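Local coordinates for sugar isomerase (Sinorhizobium meliloti, PDB 3QC0), which binds a zinc ion in a xylose isomerase-like TIM barrel and probably interconverts sugars or related substrates as an isomerase, at residues 77-80 with 81-84; 114-117 with 118-121; 253-256 with 257-260. All blocks are in the same frame, centred on the assembly; numbering follows the deposited sequence. Where two conformers were deposited one is given.

Overall arrangement
All three contacts are local, each between neighbouring turns on the periphery of the eight-stranded TIM barrel. Interactions 1 and 2 sit on successive helices, 75-94 and 114-135; their centres are about 15 Å apart and they meet where Arg78 NH1 packs on Met120 CE at 3.7 Å. Interaction 3, in the loop between strand 245-247 and helix 260-274, lies about 35 and 37 Å from them, centre to centre. Interactions 1 and 3 are surface contacts; interaction 2 is partly buried and reaches the second subunit. Both helical contacts have four i to i+4 bonds, interaction 2 adding a water-bridged arginine; interaction 3 has two i to i+3 bonds, an Asn254-Arg258 bond, an ion pair and a stack.

Interaction 1. Residues 77-80 with 81-84; sequences GREK and AIDD
Ala81 and Glu79, with Lys80 between them, carry most of this contact, two successive turns of helix 75-94 in the TIM barrel, which links strand 60-68 to strand 100-103. The evidence for regular alpha-helix is a run of four i to i+4 bonds: Ala81 N gives its hydrogen to Gly77 O at 3.1 Å, Ile82 N to Arg78 O, Asp83 N to Glu79 O at 2.8 Å and Asp84 N to Lys80 O, with N-H...O angles of 157° to 167°. The methyl of Ala81 rests near the Arg78 carbonyl, Ala81 CB to Arg78 O 3.5 Å.

Glu79 has CG anti to the backbone N (chi1 178°) and bends at the next bond, which brings OE1 to the side of Ile82, the two side chains crossing at about a right angle. Glu79 OE2 lies 4.1 Å from Asp83 OD1, a pairing of like charges that Arg86 probably offsets, since it forms a salt bridge with each of these two atoms. Ile82 also packs on Ala127 and Val128 of helix 114-135. Between the Glu79 and Ile82 side chains, the closest approach is Glu79 OE1 to Ile82 CD1, 3.9 Å.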
loop_
_atom_site.group_PDB
_atom_site.type_symbol
_atom_site.label_atom_id
_atom_site.label_comp_id
_atom_site.label_asym_id
_atom_site.label_seq_id
_atom_site.Cartn_x
_atom_site.Cartn_y
_atom_site.Cartn_z
ATOM N N GLY A 77 9.043 -26.760 4.829
ATOM C CA GLY A 77 8.421 -25.608 5.393
ATOM C C GLY A 77 7.082 -25.263 4.807
ATOM O O GLY A 77 6.146 -24.858 5.528
ATOM N N ARG A 78 6.949 -25.416 3.500
ATOM C CA ARG A 78 5.645 -25.151 2.884
ATOM C C ARG A 78 4.597 -26.136 3.400
ATOM O O ARG A 78 3.457 -25.742 3.645
ATOM C CB ARG A 78 5.710 -25.210 1.375
ATOM C CG ARG A 78 6.473 -23.992 0.855
ATOM C CD ARG A 78 6.427 -23.928 -0.697
ATOM N NE ARG A 78 7.124 -25.026 -1.319
ATOM C CZ ARG A 78 8.415 -25.078 -1.626
ATOM N NH1 ARG A 78 9.261 -24.084 -1.286
ATOM N NH2 ARG A 78 8.873 -26.157 -2.259
ATOM N N GLU A 79 4.988 -27.402 3.529
ATOM C CA GLU A 79 4.020 -28.412 3.991
ATOM C C GLU A 79 3.695 -28.177 5.466
ATOM O O GLU A 79 2.541 -28.377 5.876
ATOM C CB GLU A 79 4.524 -29.804 3.742
ATOM C CG GLU A 79 3.560 -30.904 4.247
ATOM C CD GLU A 79 2.186 -30.908 3.573
ATOM O OE1 GLU A 79 2.044 -30.329 2.483
ATOM O OE2 GLU A 79 1.238 -31.527 4.163
ATOM N N LYS A 80 4.684 -27.749 6.276
ATOM C CA LYS A 80 4.389 -27.394 7.671
ATOM C C LYS A 80 3.307 -26.312 7.743
ATOM O O LYS A 80 2.349 -26.420 8.540
ATOM C CB LYS A 80 5.633 -26.965 8.443
ATOM C CG LYS A 80 6.574 -28.151 8.738
ATOM C CD LYS A 80 7.883 -27.719 9.448
ATOM C CE LYS A 80 8.835 -28.915 9.603
ATOM N NZ LYS A 80 8.160 -30.022 10.371
ATOM N N ALA A 81 3.390 -25.322 6.875
ATOM C CA ALA A 81 2.383 -24.271 6.836
ATOM C C ALA A 81 1.023 -24.816 6.400
ATOM O O ALA A 81 -0.005 -24.520 7.017
ATOM C CB ALA A 81 2.826 -23.110 5.927
ATOM N N ILE A 82 1.014 -25.619 5.343
ATOM C CA ILE A 82 -0.239 -26.217 4.854
ATOM C C ILE A 82 -0.889 -27.029 5.966
ATOM O O ILE A 82 -2.099 -26.927 6.204
ATOM C CB ILE A 82 0.028 -27.022 3.604
ATOM C CG1 ILE A 82 0.343 -26.109 2.408
ATOM C CG2 ILE A 82 -1.176 -27.940 3.275
ATOM C CD1 ILE A 82 1.106 -26.788 1.272
ATOM N N ASP A 83 -0.092 -27.837 6.658
ATOM C CA ASP A 83 -0.629 -28.673 7.707
ATOM C C ASP A 83 -1.189 -27.847 8.850
ATOM O O ASP A 83 -2.250 -28.207 9.391
ATOM C CB ASP A 83 0.389 -29.761 8.119
ATOM C CG ASP A 83 -0.260 -31.111 8.337
ATOM O OD1 ASP A 83 -1.136 -31.536 7.528
ATOM O OD2 ASP A 83 0.103 -31.762 9.343
ATOM N N ASP A 84 -0.507 -26.744 9.251
ATOM C CA ASP A 84 -1.089 -25.802 10.216
ATOM C C ASP A 84 -2.440 -25.284 9.797
ATOM O O ASP A 84 -3.336 -25.145 10.627
ATOM C CB ASP A 84 -0.166 -24.592 10.524
ATOM C CG ASP A 84 -0.800 -23.583 11.494
ATOM O OD1 ASP A 84 -1.046 -24.007 12.670
ATOM O OD2 ASP A 84 -1.130 -22.425 11.068
#

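Interaction 2. Residues 114-117 with 118-121; sequences IDAA and RRMV
Arg118 reaches back along the helix to Ile114, one turn earlier. CB lies beside the carbonyl oxygens of the preceding turn, Asp115 O at 3.5 Å and Ile114 O. CG comes to 3.3 Å from Ile114 O, the same oxygen that accepts the backbone N-H of Arg118 at 3.0 Å, and CD keeps close to it. With CG anti to the carbonyl carbon (chi1 -72°) and the chain extended from there to NE, the guanidinium is delivered beneath the Ile114 side chain: Ile114 CG1 stands 3.5 Å from Arg118 CZ, over the centre of one face. NE donates to Cys154 O. NH1 gives a hydrogen to a water lying in the guanidinium plane, at 2.8 Å, and that water donates to Asp115 OD1, bridging two charges whose atoms NH1 and OD1 are 4.6 Å apart. NH2 bonds to Asn156 OD1 and to Trp183 O of the second subunit.

With an alanine here in place of Arg118, the water on Asp115 OD1 would probably lose its NH1 donor, and Cys154 O, Asn156 OD1 and Trp183 O of the second subunit theirs. Ala116 CA lies at the rim of one face of the Arg119 guanidinium, and Arg119 NH2 comes to 3.4 Å from Ala116 CB. Packing of side chains three and four residues apart belongs here to the first turns of helix 114-135, which joins strands 100-103 and 139-141 as a beta-alpha-beta crossover of the TIM barrel.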
loop_
_atom_site.group_PDB
_atom_site.type_symbol
_atom_site.label_atom_id
_atom_site.label_comp_id
_atom_site.label_asym_id
_atom_site.label_seq_id
_atom_site.Cartn_x
_atom_site.Cartn_y
_atom_site.Cartn_z
ATOM N N ILE A 114 8.776 -12.352 -5.716
ATOM C CA ILE A 114 7.404 -12.105 -5.276
ATOM C C ILE A 114 6.403 -12.921 -6.092
ATOM O O ILE A 114 5.417 -13.433 -5.539
ATOM C CB ILE A 114 7.078 -10.599 -5.250
ATOM C CG1 ILE A 114 5.825 -10.286 -4.468
ATOM C CG2 ILE A 114 6.978 -10.017 -6.704
ATOM C CD1 ILE A 114 5.905 -10.530 -2.965
ATOM N N ASP A 115 6.667 -13.114 -7.381
ATOM C CA ASP A 115 5.767 -13.948 -8.154
ATOM C C ASP A 115 5.766 -15.403 -7.670
ATOM O O ASP A 115 4.697 -16.051 -7.619
ATOM C CB ASP A 115 6.096 -13.913 -9.655
ATOM C CG ASP A 115 5.850 -12.570 -10.310
ATOM O OD1 ASP A 115 5.329 -11.636 -9.688
ATOM O OD2 ASP A 115 6.196 -12.484 -11.539
ATOM N N ALA A 116 6.933 -15.937 -7.329
ATOM C CA ALA A 116 7.026 -17.292 -6.809
ATOM C C ALA A 116 6.325 -17.399 -5.480
ATOM O O ALA A 116 5.650 -18.423 -5.200
ATOM C CB ALA A 116 8.503 -17.742 -6.674
ATOM N N ALA A 117 6.497 -16.402 -4.620
ATOM C CA ALA A 117 5.782 -16.408 -3.320
ATOM C C ALA A 117 4.275 -16.509 -3.576
ATOM O O ALA A 117 3.547 -17.220 -2.914
ATOM C CB ALA A 117 6.124 -15.154 -2.503
ATOM N N ARG A 118 3.787 -15.754 -4.532
ATOM C CA ARG A 118 2.365 -15.767 -4.846
ATOM C C ARG A 118 1.923 -17.118 -5.407
ATOM O O ARG A 118 0.844 -17.592 -5.043
ATOM C CB ARG A 118 2.047 -14.606 -5.788
ATOM C CG ARG A 118 2.111 -13.289 -5.025
ATOM C CD ARG A 118 2.203 -12.057 -5.911
ATOM N NE ARG A 118 2.038 -10.893 -5.069
ATOM C CZ ARG A 118 2.450 -9.663 -5.332
ATOM N NH1 ARG A 118 2.945 -9.379 -6.514
ATOM N NH2 ARG A 118 2.279 -8.708 -4.435
ATOM N N ARG A 119 2.763 -17.741 -6.243
ATOM C CA ARG A 119 2.459 -19.109 -6.690
ATOM C C ARG A 119 2.364 -20.063 -5.491
ATOM O O ARG A 119 1.507 -20.959 -5.460
ATOM C CB ARG A 119 3.482 -19.635 -7.683
ATOM C CG ARG A 119 3.403 -18.945 -9.023
ATOM C CD ARG A 119 4.222 -19.659 -10.091
ATOM N NE ARG A 119 5.649 -19.732 -9.769
ATOM C CZ ARG A 119 6.553 -18.805 -10.103
ATOM N NH1 ARG A 119 6.204 -17.702 -10.736
ATOM N NH2 ARG A 119 7.823 -18.996 -9.783
HETATM N N MSE A 120 3.238 -19.916 -4.516
HETATM C CA MSE A 120 3.196 -20.772 -3.287
HETATM C C MSE A 120 1.931 -20.561 -2.516
HETATM O O MSE A 120 1.401 -21.499 -1.943
HETATM C CB MSE A 120 4.385 -20.506 -2.394
HETATM C CG MSE A 120 5.738 -20.853 -2.977
HETATM SE SE MSE A 120 7.187 -20.276 -1.877
HETATM C CE MSE A 120 8.661 -20.830 -2.973
ATOM N N VAL A 121 1.407 -19.342 -2.496
ATOM C CA VAL A 121 0.082 -19.059 -1.905
ATOM C C VAL A 121 -1.029 -19.817 -2.599
ATOM O O VAL A 121 -1.815 -20.499 -1.975
ATOM C CB VAL A 121 -0.216 -17.527 -1.865
ATOM C CG1 VAL A 121 -1.633 -17.266 -1.404
ATOM C CG2 VAL A 121 0.829 -16.807 -0.929
HETATM O O HOH W 1 3.018 -10.983 -8.861
#

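Interaction 3. Residues 253-256 with 257-260; sequences DNWW and KRPA
Arg258 NH1 donates to Asn254 OD1 at 2.9 Å, nearly straight (N-H...O 168°), in the loop of the TIM barrel that leads from strand 245-247 to helix 260-274. The donor lies in the amide carbonyl plane, on a lone pair, and the oxygen sits in the guanidinium plane. A water accepts from both NH1 and Asn254 ND2. NH2 of Arg258 forms a salt bridge with Glu262 on the following helix. Asp253 and Lys257 run side by side; in one of two lysine conformers, and so less certainly, Asp253 OD1 and Lys257 NZ form a longer salt bridge at 3.5 Å, and a water links NZ to Asp253 O.

Two i to i+3 backbone bonds, as fits the short 3-10 segment, round off the turn: Lys257 N to Asn254 O at 2.9 Å, and Arg258 N to Trp255 O at 3.3 Å. The loop follows zinc ligand Glu248, whose side chain is about 8 Å from that of Trp256.

Farther out, Arg258 bends at chi3 (74°) and lays its guanidinium flat on the Trp255 ring, centres 4.0 Å apart and planes 21° apart. Trp255 is buried and packs on Thr266 as well. Within the stack, Trp255 CZ3 lies over the centre of the guanidinium, 3.3 Å from Arg258 CZ.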
loop_
_atom_site.group_PDB
_atom_site.type_symbol
_atom_site.label_atom_id
_atom_site.label_comp_id
_atom_site.label_asym_id
_atom_site.label_seq_id
_atom_site.Cartn_x
_atom_site.Cartn_y
_atom_site.Cartn_z
ATOM N N ASP A 253 -1.907 2.707 21.050
ATOM C CA ASP A 253 -1.807 3.927 21.883
ATOM C C ASP A 253 -3.139 4.575 22.204
ATOM O O ASP A 253 -3.170 5.597 22.910
ATOM C CB ASP A 253 -0.892 4.940 21.192
ATOM C CG ASP A 253 0.584 4.520 21.253
ATOM O OD1 ASP A 253 0.948 3.691 22.140
ATOM O OD2 ASP A 253 1.381 5.035 20.424
ATOM N N ASN A 254 -4.238 3.989 21.741
ATOM C CA ASN A 254 -5.564 4.515 22.013
ATOM C C ASN A 254 -6.520 3.414 22.507
ATOM O O ASN A 254 -6.600 3.169 23.718
ATOM C CB ASN A 254 -6.122 5.297 20.806
ATOM C CG ASN A 254 -7.407 6.026 21.117
ATOM O OD1 ASN A 254 -7.836 6.084 22.278
ATOM N ND2 ASN A 254 -8.036 6.603 20.094
ATOM N N TRP A 255 -7.202 2.708 21.621
ATOM C CA TRP A 255 -8.310 1.829 22.032
ATOM C C TRP A 255 -7.867 0.651 22.880
ATOM O O TRP A 255 -8.620 0.235 23.783
ATOM C CB TRP A 255 -9.140 1.374 20.827
ATOM C CG TRP A 255 -9.646 2.557 20.105
ATOM C CD1 TRP A 255 -9.165 3.084 18.916
ATOM C CD2 TRP A 255 -10.689 3.427 20.529
ATOM N NE1 TRP A 255 -9.852 4.211 18.607
ATOM C CE2 TRP A 255 -10.780 4.470 19.574
ATOM C CE3 TRP A 255 -11.529 3.457 21.646
ATOM C CZ2 TRP A 255 -11.716 5.485 19.668
ATOM C CZ3 TRP A 255 -12.453 4.463 21.740
ATOM C CH2 TRP A 255 -12.552 5.461 20.765
ATOM N N TRP A 256 -6.650 0.167 22.692
ATOM C CA TRP A 256 -6.153 -0.931 23.524
ATOM C C TRP A 256 -5.821 -0.474 24.950
ATOM O O TRP A 256 -5.602 -1.325 25.796
ATOM C CB TRP A 256 -4.908 -1.608 22.939
ATOM C CG TRP A 256 -5.200 -2.510 21.761
ATOM C CD1 TRP A 256 -6.422 -2.884 21.297
ATOM C CD2 TRP A 256 -4.237 -3.150 20.925
ATOM N NE1 TRP A 256 -6.280 -3.735 20.214
ATOM C CE2 TRP A 256 -4.948 -3.912 19.966
ATOM C CE3 TRP A 256 -2.852 -3.161 20.887
ATOM C CZ2 TRP A 256 -4.311 -4.659 18.985
ATOM C CZ3 TRP A 256 -2.214 -3.902 19.923
ATOM C CH2 TRP A 256 -2.955 -4.659 18.982
ATOM N N LYS A 257 -5.745 0.839 25.160
ATOM C CA LYS A 257 -5.417 1.411 26.478
ATOM C C LYS A 257 -6.670 1.869 27.221
ATOM O O LYS A 257 -6.576 2.421 28.339
ATOM C CB LYS A 257 -4.443 2.581 26.314
ATOM C CG LYS A 257 -3.023 2.169 25.944
ATOM C CD LYS A 257 -2.095 3.379 25.814
ATOM C CE LYS A 257 -0.628 2.949 25.808
ATOM N NZ LYS A 257 0.302 4.084 25.567
ATOM N N ARG A 258 -7.844 1.648 26.633
ATOM C CA ARG A 258 -9.103 2.097 27.217
ATOM C C ARG A 258 -9.943 0.926 27.753
ATOM O O ARG A 258 -9.746 -0.211 27.347
ATOM C CB ARG A 258 -9.878 2.906 26.180
ATOM C CG ARG A 258 -9.161 4.231 25.887
ATOM C CD ARG A 258 -9.586 4.909 24.639
ATOM N NE ARG A 258 -10.888 5.540 24.730
ATOM C CZ ARG A 258 -11.279 6.569 23.984
ATOM N NH1 ARG A 258 -10.474 7.088 23.068
ATOM N NH2 ARG A 258 -12.491 7.080 24.145
ATOM N N PRO A 259 -10.865 1.186 28.712
ATOM C CA PRO A 259 -11.643 0.052 29.232
ATOM C C PRO A 259 -12.450 -0.629 28.117
ATOM O O PRO A 259 -13.074 0.051 27.287
ATOM C CB PRO A 259 -12.566 0.698 30.306
ATOM C CG PRO A 259 -11.925 2.015 30.604
ATOM C CD PRO A 259 -11.302 2.463 29.298
ATOM N N ALA A 260 -12.406 -1.955 28.104
ATOM C CA ALA A 260 -13.050 -2.735 27.041
ATOM C C ALA A 260 -14.509 -2.350 26.899
ATOM O O ALA A 260 -15.041 -2.266 25.825
ATOM C CB ALA A 260 -12.908 -4.235 27.285
HETATM O O HOH W 2 -1.276 6.226 24.997
HETATM O O HOH W 3 -10.157 8.663 20.725
#